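Local coordinates for serine-rich Repeat Adhesion Glycoprotein (Srr1) (Streptococcus agalactiae, PDB 4MBO) that probably binds fibrinogen as a surface adhesin of the bacterium, through a binding region built of two immunoglobulin-like domains, at residues L68-Q80 with V173-Q185. Numbering follows the deposited sequence.
Sequences LDTQGIGTILKVQ and VRSRIMKLDDERQ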
ATOM      1  N   LEU A  68      -4.397  -8.047   7.978  0.70 14.47           N
ATOM      2  CA  LEU A  68      -4.056  -6.827   8.696  0.70 15.18           C
ATOM      3  C   LEU A  68      -2.545  -6.719   8.850  0.70 15.32           C
ATOM      4  O   LEU A  68      -1.903  -7.723   9.176  0.70 16.35           O
ATOM      5  CB  LEU A  68      -4.753  -6.917  10.062  0.70 17.05           C
ATOM      6  CG  LEU A  68      -4.895  -5.701  10.944  0.70 17.75           C
ATOM      7  CD1 LEU A  68      -5.762  -4.659  10.293  0.70 16.93           C
ATOM      8  CD2 LEU A  68      -5.485  -6.106  12.301  0.70 16.74           C
ATOM      9  N   ASP A  69      -1.962  -5.535   8.574  1.00 14.15           N
ATOM     10  CA  ASP A  69      -0.515  -5.304   8.684  1.00 14.06           C
ATOM     11  C   ASP A  69      -0.255  -3.975   9.398  1.00 14.21           C
ATOM     12  O   ASP A  69      -1.181  -3.226   9.675  1.00 14.85           O
ATOM     13  CB  ASP A  69       0.206  -5.416   7.334  1.00 15.35           C
ATOM     14  CG  ASP A  69      -0.109  -4.301   6.374  1.00 17.62           C
ATOM     15  OD1 ASP A  69      -0.029  -3.136   6.790  1.00 17.57           O
ATOM     16  OD2 ASP A  69      -0.358  -4.601   5.161  1.00 17.51           O
ATOM     17  N   THR A  70       0.999  -3.749   9.770  1.00 14.75           N
ATOM     18  CA  THR A  70       1.443  -2.543  10.449  1.00 14.45           C
ATOM     19  C   THR A  70       2.097  -1.528   9.515  1.00 15.26           C
ATOM     20  O   THR A  70       2.715  -0.552   9.963  1.00 15.86           O
ATOM     21  CB  THR A  70       2.517  -2.920  11.498  1.00 15.13           C
ATOM     22  OG1 THR A  70       3.597  -3.597  10.821  1.00 16.67           O
ATOM     23  CG2 THR A  70       1.909  -3.810  12.555  1.00 16.01           C
ATOM     24  N   GLN A  71       1.923  -1.762   8.213  1.00 16.01           N
ATOM     25  CA  GLN A  71       2.647  -1.025   7.167  1.00 16.19           C
ATOM     26  C   GLN A  71       1.900  -0.067   6.218  1.00 15.94           C
ATOM     27  O   GLN A  71       2.418   1.020   5.898  1.00 16.97           O
ATOM     28  CB  GLN A  71       3.352  -2.057   6.290  1.00 18.56           C
ATOM     29  CG  GLN A  71       4.419  -2.839   7.025  1.00 20.66           C
ATOM     30  CD  GLN A  71       5.023  -3.904   6.153  1.00 23.46           C
ATOM     31  OE1 GLN A  71       4.305  -4.568   5.408  1.00 24.70           O
ATOM     32  NE2 GLN A  71       6.343  -4.114   6.276  1.00 25.42           N
ATOM     33  N   GLY A  72       0.765  -0.481   5.703  1.00 15.72           N
ATOM     34  CA  GLY A  72       0.067   0.272   4.672  1.00 16.04           C
ATOM     35  C   GLY A  72       0.887   0.138   3.395  1.00 16.67           C
ATOM     36  O   GLY A  72       1.069  -0.990   2.885  1.00 16.91           O
ATOM     37  N   ILE A  73       1.441   1.268   2.913  1.00 16.59           N
ATOM     38  CA  ILE A  73       2.302   1.240   1.706  1.00 16.70           C
ATOM     39  C   ILE A  73       3.798   1.172   2.049  1.00 17.57           C
ATOM     40  O   ILE A  73       4.633   1.140   1.180  1.00 17.85           O
ATOM     41  CB  ILE A  73       2.044   2.398   0.723  1.00 17.73           C
ATOM     42  CG1 ILE A  73       2.413   3.780   1.325  1.00 19.25           C
ATOM     43  CG2 ILE A  73       0.593   2.373   0.274  1.00 17.24           C
ATOM     44  CD1 ILE A  73       2.379   4.892   0.312  1.00 20.10           C
ATOM     45  N   GLY A  74       4.111   1.096   3.337  1.00 17.85           N
ATOM     46  CA  GLY A  74       5.484   1.062   3.770  1.00 18.47           C
ATOM     47  C   GLY A  74       6.163  -0.278   3.764  1.00 18.57           C
ATOM     48  O   GLY A  74       5.545  -1.310   3.563  1.00 18.19           O
ATOM     49  N   THR A  75       7.462  -0.251   4.038  1.00 20.81           N
ATOM     50  CA  THR A  75       8.292  -1.462   4.057  1.00 23.32           C
ATOM     51  C   THR A  75       8.978  -1.713   5.393  1.00 22.93           C
ATOM     52  O   THR A  75       9.675  -2.682   5.536  1.00 26.89           O
ATOM     53  CB  THR A  75       9.386  -1.419   2.995  1.00 25.74           C
ATOM     54  OG1 THR A  75      10.332  -0.397   3.300  1.00 27.61           O
ATOM     55  CG2 THR A  75       8.814  -1.168   1.596  1.00 27.05           C
ATOM     56  N   ILE A  76       8.765  -0.853   6.375  1.00 24.21           N
ATOM     57  CA  ILE A  76       9.425  -1.004   7.680  1.00 24.43           C
ATOM     58  C   ILE A  76       8.843  -2.184   8.439  1.00 23.60           C
ATOM     59  O   ILE A  76       7.598  -2.350   8.505  1.00 21.98           O
ATOM     60  CB  ILE A  76       9.227   0.258   8.536  1.00 25.85           C
ATOM     61  CG1 ILE A  76       9.793   1.474   7.814  1.00 30.87           C
ATOM     62  CG2 ILE A  76       9.915   0.113   9.898  1.00 27.99           C
ATOM     63  CD1 ILE A  76       9.524   2.790   8.505  1.00 34.04           C
ATOM     64  N   LEU A  77       9.732  -3.009   8.998  1.00 23.49           N
ATOM     65  CA  LEU A  77       9.285  -4.156   9.823  1.00 23.31           C
ATOM     66  C   LEU A  77       9.222  -3.801  11.307  1.00 22.95           C
ATOM     67  O   LEU A  77       8.381  -4.336  12.041  1.00 22.47           O
ATOM     68  CB  LEU A  77      10.211  -5.340   9.627  1.00 25.55           C
ATOM     69  CG  LEU A  77      10.223  -5.920   8.219  1.00 27.63           C
ATOM     70  CD1 LEU A  77      11.281  -7.012   8.160  1.00 30.88           C
ATOM     71  CD2 LEU A  77       8.865  -6.414   7.807  1.00 27.09           C
ATOM     72  N   LYS A  78      10.096  -2.912  11.750  0.60 23.20           N
ATOM     73  CA  LYS A  78      10.101  -2.493  13.132  0.60 23.77           C
ATOM     74  C   LYS A  78       8.768  -1.835  13.451  0.60 22.93           C
ATOM     75  O   LYS A  78       8.056  -1.370  12.556  0.60 21.84           O
ATOM     76  CB  LYS A  78      11.229  -1.480  13.358  0.60 26.98           C
ATOM     77  CG  LYS A  78      12.582  -2.022  12.924  0.60 29.28           C
ATOM     78  CD  LYS A  78      13.297  -2.785  14.016  0.60 32.61           C
ATOM     79  CE  LYS A  78      14.221  -1.859  14.795  0.60 35.13           C
ATOM     80  NZ  LYS A  78      15.354  -1.386  13.955  0.60 38.49           N
ATOM     81  N   VAL A  79       8.392  -1.906  14.717  1.00 21.51           N
ATOM     82  CA  VAL A  79       7.252  -1.139  15.223  1.00 22.34           C
ATOM     83  C   VAL A  79       7.851  -0.219  16.301  1.00 23.73           C
ATOM     84  O   VAL A  79       9.030  -0.286  16.587  1.00 24.38           O
ATOM     85  CB  VAL A  79       6.100  -2.010  15.751  1.00 21.19           C
ATOM     86  CG1 VAL A  79       5.466  -2.791  14.604  1.00 23.07           C
ATOM     87  CG2 VAL A  79       6.558  -2.920  16.869  1.00 21.05           C
ATOM     88  N   GLN A  80       7.060   0.657  16.909  1.00 25.59           N
ATOM     89  CA  GLN A  80       7.646   1.531  17.917  1.00 27.56           C
ATOM     90  C   GLN A  80       8.026   0.796  19.185  1.00 26.06           C
ATOM     91  O   GLN A  80       7.393  -0.202  19.570  1.00 25.43           O
ATOM     92  CB  GLN A  80       6.715   2.711  18.256  1.00 30.89           C
ATOM     93  CG  GLN A  80       6.347   3.568  17.043  1.00 36.22           C
ATOM     94  CD  GLN A  80       7.555   4.188  16.344  1.00 39.01           C
ATOM     95  OE1 GLN A  80       7.765   3.985  15.142  1.00 42.20           O
ATOM     96  NE2 GLN A  80       8.379   4.904  17.100  1.00 39.68           N
ATOM     97  N   VAL A 173      -7.877   4.950 -17.305  1.00 14.54           N
ATOM     98  CA  VAL A 173      -6.574   4.890 -16.654  1.00 14.34           C
ATOM     99  C   VAL A 173      -6.711   5.055 -15.147  1.00 14.54           C
ATOM    100  O   VAL A 173      -7.687   5.662 -14.645  1.00 15.39           O
ATOM    101  CB  VAL A 173      -5.652   6.017 -17.245  1.00 14.19           C
ATOM    102  CG1 VAL A 173      -6.122   7.396 -16.757  1.00 14.50           C
ATOM    103  CG2 VAL A 173      -4.172   5.812 -16.925  1.00 14.33           C
ATOM    104  N   ARG A 174      -5.728   4.546 -14.423  1.00 13.56           N
ATOM    105  CA  ARG A 174      -5.650   4.723 -12.963  1.00 14.47           C
ATOM    106  C   ARG A 174      -4.206   4.631 -12.527  1.00 14.81           C
ATOM    107  O   ARG A 174      -3.426   3.932 -13.158  1.00 16.66           O
ATOM    108  CB  ARG A 174      -6.526   3.697 -12.227  1.00 14.55           C
ATOM    109  CG  ARG A 174      -6.547   3.874 -10.725  1.00 15.97           C
ATOM    110  CD  ARG A 174      -7.586   2.980 -10.054  1.00 16.68           C
ATOM    111  NE  ARG A 174      -7.387   1.574 -10.412  1.00 19.18           N
ATOM    112  CZ  ARG A 174      -8.173   0.577 -10.003  1.00 20.60           C
ATOM    113  NH1 ARG A 174      -9.191   0.826  -9.184  1.00 21.68           N
ATOM    114  NH2 ARG A 174      -7.942  -0.667 -10.417  1.00 20.52           N
ATOM    115  N   SER A 175      -3.812   5.347 -11.479  1.00 14.46           N
ATOM    116  CA  SER A 175      -2.458   5.243 -10.973  1.00 13.99           C
ATOM    117  C   SER A 175      -2.458   5.288  -9.467  1.00 14.66           C
ATOM    118  O   SER A 175      -3.448   5.664  -8.892  1.00 14.96           O
ATOM    119  CB  SER A 175      -1.589   6.332 -11.545  1.00 14.63           C
ATOM    120  OG  SER A 175      -2.053   7.608 -11.085  1.00 15.37           O
ATOM    121  N   ARG A 176      -1.360   4.877  -8.858  1.00 14.16           N
ATOM    122  CA  ARG A 176      -1.256   4.830  -7.395  1.00 14.25           C
ATOM    123  C   ARG A 176       0.183   4.770  -6.931  1.00 15.28           C
ATOM    124  O   ARG A 176       0.997   4.077  -7.508  1.00 14.48           O
ATOM    125  CB  ARG A 176      -2.007   3.569  -6.930  1.00 14.95           C
ATOM    126  CG  ARG A 176      -2.254   3.454  -5.454  1.00 15.54           C
ATOM    127  CD  ARG A 176      -3.153   2.246  -5.161  1.00 15.10           C
ATOM    128  NE  ARG A 176      -3.587   2.374  -3.791  1.00 15.65           N
ATOM    129  CZ  ARG A 176      -3.074   1.735  -2.761  1.00 16.13           C
ATOM    130  NH1 ARG A 176      -3.510   2.053  -1.558  1.00 17.33           N
ATOM    131  NH2 ARG A 176      -2.124   0.817  -2.899  1.00 15.64           N
ATOM    132  N   ILE A 177       0.515   5.502  -5.855  1.00 15.72           N
ATOM    133  CA  ILE A 177       1.764   5.334  -5.200  1.00 16.94           C
ATOM    134  C   ILE A 177       1.463   4.186  -4.250  1.00 18.88           C
ATOM    135  O   ILE A 177       0.642   4.318  -3.314  1.00 19.69           O
ATOM    136  CB  ILE A 177       2.187   6.592  -4.428  1.00 19.96           C
ATOM    137  CG1 ILE A 177       2.440   7.714  -5.429  1.00 20.95           C
ATOM    138  CG2 ILE A 177       3.383   6.271  -3.582  1.00 20.63           C
ATOM    139  CD1 ILE A 177       2.790   9.059  -4.836  1.00 25.09           C
ATOM    140  N   MET A 178       2.034   3.021  -4.530  1.00 16.62           N
ATOM    141  CA  MET A 178       1.678   1.844  -3.752  1.00 17.58           C
ATOM    142  C   MET A 178       2.773   1.268  -2.887  1.00 17.47           C
ATOM    143  O   MET A 178       2.577   0.248  -2.227  1.00 16.53           O
ATOM    144  CB  MET A 178       1.055   0.784  -4.665  1.00 18.20           C
ATOM    145  CG  MET A 178       1.812   0.507  -5.941  1.00 18.83           C
ATOM    146  SD  MET A 178       3.479  -0.054  -5.665  1.00 20.59           S
ATOM    147  CE  MET A 178       3.159  -1.667  -4.858  1.00 19.87           C
ATOM    148  N   LYS A 179       3.922   1.939  -2.849  1.00 16.80           N
ATOM    149  CA  LYS A 179       5.034   1.477  -2.016  1.00 16.87           C
ATOM    150  C   LYS A 179       5.989   2.600  -1.727  1.00 18.51           C
ATOM    151  O   LYS A 179       6.338   3.378  -2.631  1.00 18.25           O
ATOM    152  CB  LYS A 179       5.820   0.354  -2.693  1.00 17.56           C
ATOM    153  CG  LYS A 179       6.715  -0.467  -1.769  1.00 19.24           C
ATOM    154  CD  LYS A 179       5.951  -1.291  -0.728  1.00 19.63           C
ATOM    155  CE  LYS A 179       4.880  -2.182  -1.365  1.00 18.95           C
ATOM    156  NZ  LYS A 179       4.370  -3.209  -0.416  1.00 21.01           N
ATOM    157  N   LEU A 180       6.395   2.684  -0.475  1.00 18.83           N
ATOM    158  CA  LEU A 180       7.460   3.580  -0.038  1.00 21.99           C
ATOM    159  C   LEU A 180       8.507   2.703   0.635  1.00 25.37           C
ATOM    160  O   LEU A 180       8.236   2.101   1.660  1.00 23.68           O
ATOM    161  CB  LEU A 180       6.939   4.636   0.922  1.00 22.96           C
ATOM    162  CG  LEU A 180       5.894   5.628   0.406  1.00 26.20           C
ATOM    163  CD1 LEU A 180       5.410   6.514   1.565  1.00 27.71           C
ATOM    164  CD2 LEU A 180       6.406   6.459  -0.769  1.00 28.82           C
ATOM    165  N   ASP A 181       9.699   2.614   0.061  1.00 27.20           N
ATOM    166  CA  ASP A 181      10.764   1.757   0.604  1.00 31.03           C
ATOM    167  C   ASP A 181      11.627   2.583   1.526  1.00 33.54           C
ATOM    168  O   ASP A 181      12.282   3.552   1.089  1.00 33.85           O
ATOM    169  CB  ASP A 181      11.571   1.152  -0.536  1.00 33.66           C
ATOM    170  CG  ASP A 181      12.556   0.095  -0.064  1.00 37.57           C
ATOM    171  OD1 ASP A 181      13.189   0.283   1.009  1.00 38.16           O
ATOM    172  OD2 ASP A 181      12.684  -0.922  -0.784  1.00 39.66           O
ATOM    173  N   ASP A 182      11.649   2.172   2.798  0.50 38.10           N
ATOM    174  CA  ASP A 182      12.367   2.864   3.855  0.50 41.89           C
ATOM    175  C   ASP A 182      13.876   2.868   3.679  0.50 43.53           C
ATOM    176  O   ASP A 182      14.523   3.902   3.844  0.50 45.08           O
ATOM    177  CB  ASP A 182      12.037   2.234   5.224  0.50 42.87           C
ATOM    178  CG  ASP A 182      12.496   0.772   5.341  0.50 43.84           C
ATOM    179  OD1 ASP A 182      12.388   0.007   4.358  0.50 42.16           O
ATOM    180  OD2 ASP A 182      12.943   0.373   6.438  0.50 50.14           O
ATOM    181  N   GLU A 183      14.426   1.703   3.353  1.00 44.87           N
ATOM    182  CA  GLU A 183      15.881   1.528   3.201  1.00 49.72           C
ATOM    183  C   GLU A 183      16.429   2.246   1.991  1.00 47.63           C
ATOM    184  O   GLU A 183      17.432   2.954   2.080  1.00 48.24           O
ATOM    185  CB  GLU A 183      16.248   0.041   3.111  1.00 55.04           C
ATOM    186  CG  GLU A 183      15.873  -0.791   4.336  1.00 60.59           C
ATOM    187  CD  GLU A 183      16.637  -0.420   5.595  1.00 68.45           C
ATOM    188  OE1 GLU A 183      17.541   0.449   5.534  1.00 75.83           O
ATOM    189  OE2 GLU A 183      16.335  -1.020   6.657  1.00 73.09           O
ATOM    190  N   ARG A 184      15.774   2.053   0.863  1.00 44.06           N
ATOM    191  CA  ARG A 184      16.201   2.659  -0.382  1.00 44.91           C
ATOM    192  C   ARG A 184      15.767   4.123  -0.557  1.00 40.20           C
ATOM    193  O   ARG A 184      16.275   4.780  -1.436  1.00 37.20           O
ATOM    194  CB  ARG A 184      15.632   1.837  -1.545  1.00 49.46           C
ATOM    195  CG  ARG A 184      16.249   0.457  -1.738  1.00 55.86           C
ATOM    196  CD  ARG A 184      17.158   0.419  -2.957  1.00 63.03           C
ATOM    197  NE  ARG A 184      16.374   0.563  -4.192  1.00 68.41           N
ATOM    198  CZ  ARG A 184      16.871   0.504  -5.428  1.00 72.64           C
ATOM    199  NH1 ARG A 184      16.060   0.650  -6.472  1.00 70.52           N
ATOM    200  NH2 ARG A 184      18.174   0.299  -5.629  1.00 75.59           N
ATOM    201  N   GLN A 185      14.827   4.617   0.263  1.00 36.99           N
ATOM    202  CA  GLN A 185      14.273   5.991   0.125  1.00 34.96           C
ATOM    203  C   GLN A 185      13.690   6.218  -1.269  1.00 30.00           C
ATOM    204  O   GLN A 185      13.976   7.221  -1.962  1.00 28.09           O
ATOM    205  CB  GLN A 185      15.297   7.058   0.498  1.00 37.84           C
ATOM    206  CG  GLN A 185      15.526   7.105   2.008  1.00 41.80           C
ATOM    207  CD  GLN A 185      14.288   7.567   2.770  1.00 43.71           C
ATOM    208  OE1 GLN A 185      13.808   8.688   2.565  1.00 46.62           O
ATOM    209  NE2 GLN A 185      13.780   6.716   3.677  1.00 45.63           N
TER
HETATM  210  O   HOH W   1       3.407  -2.159   1.984  1.00 18.16           O
HETATM  211  O   HOH W   2       8.695   2.430   4.705  1.00 21.78           O
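Residues 73-76 run nearly parallel (7°) to the end of strand 169-181, joined by a backbone hydrogen bond from Leu-180 N to Ile-73 O (2.9 Å). The contact joins a loop of the N-terminal Ig-like domain, presented by a type II' turn over Gln-71 to Gly-74, to the adhesin's C-terminal domain. Just before the turn, Asp-69 OD1 accepts from the amides of Gln-71 (an Asx turn) and Gly-72, both from one face of its carboxylate, while OD2 forms a salt bridge with Arg-129. Ile-73 has CG1 between its backbone N and carbonyl carbon (chi1 65°), which, with chi2 extended, brings CD1 to 3.6 Å from Leu-180 CG; its CB and CG2 rest on the carbonyl of Met-178. Lys-179, bent at chi2 and chi3, passes CD 3.4 Å from Ile-73 O, and its NZ forms a salt bridge with Asp-245; a water held by NZ also reaches the carbonyls of Gly-72 and Gly-74. Thr-75 OG1 donates to Asp-182 OD1, though the modelled 2.3 Å is doubtfully short, and Asp-182 has two conformers. Thr-75 CG2 comes within 3.3 Å of Leu-180 O, which a second water links to Thr-75 N. Ile-76 sets CG1 3.5 Å from Asp-182 CB, beside the carboxylate.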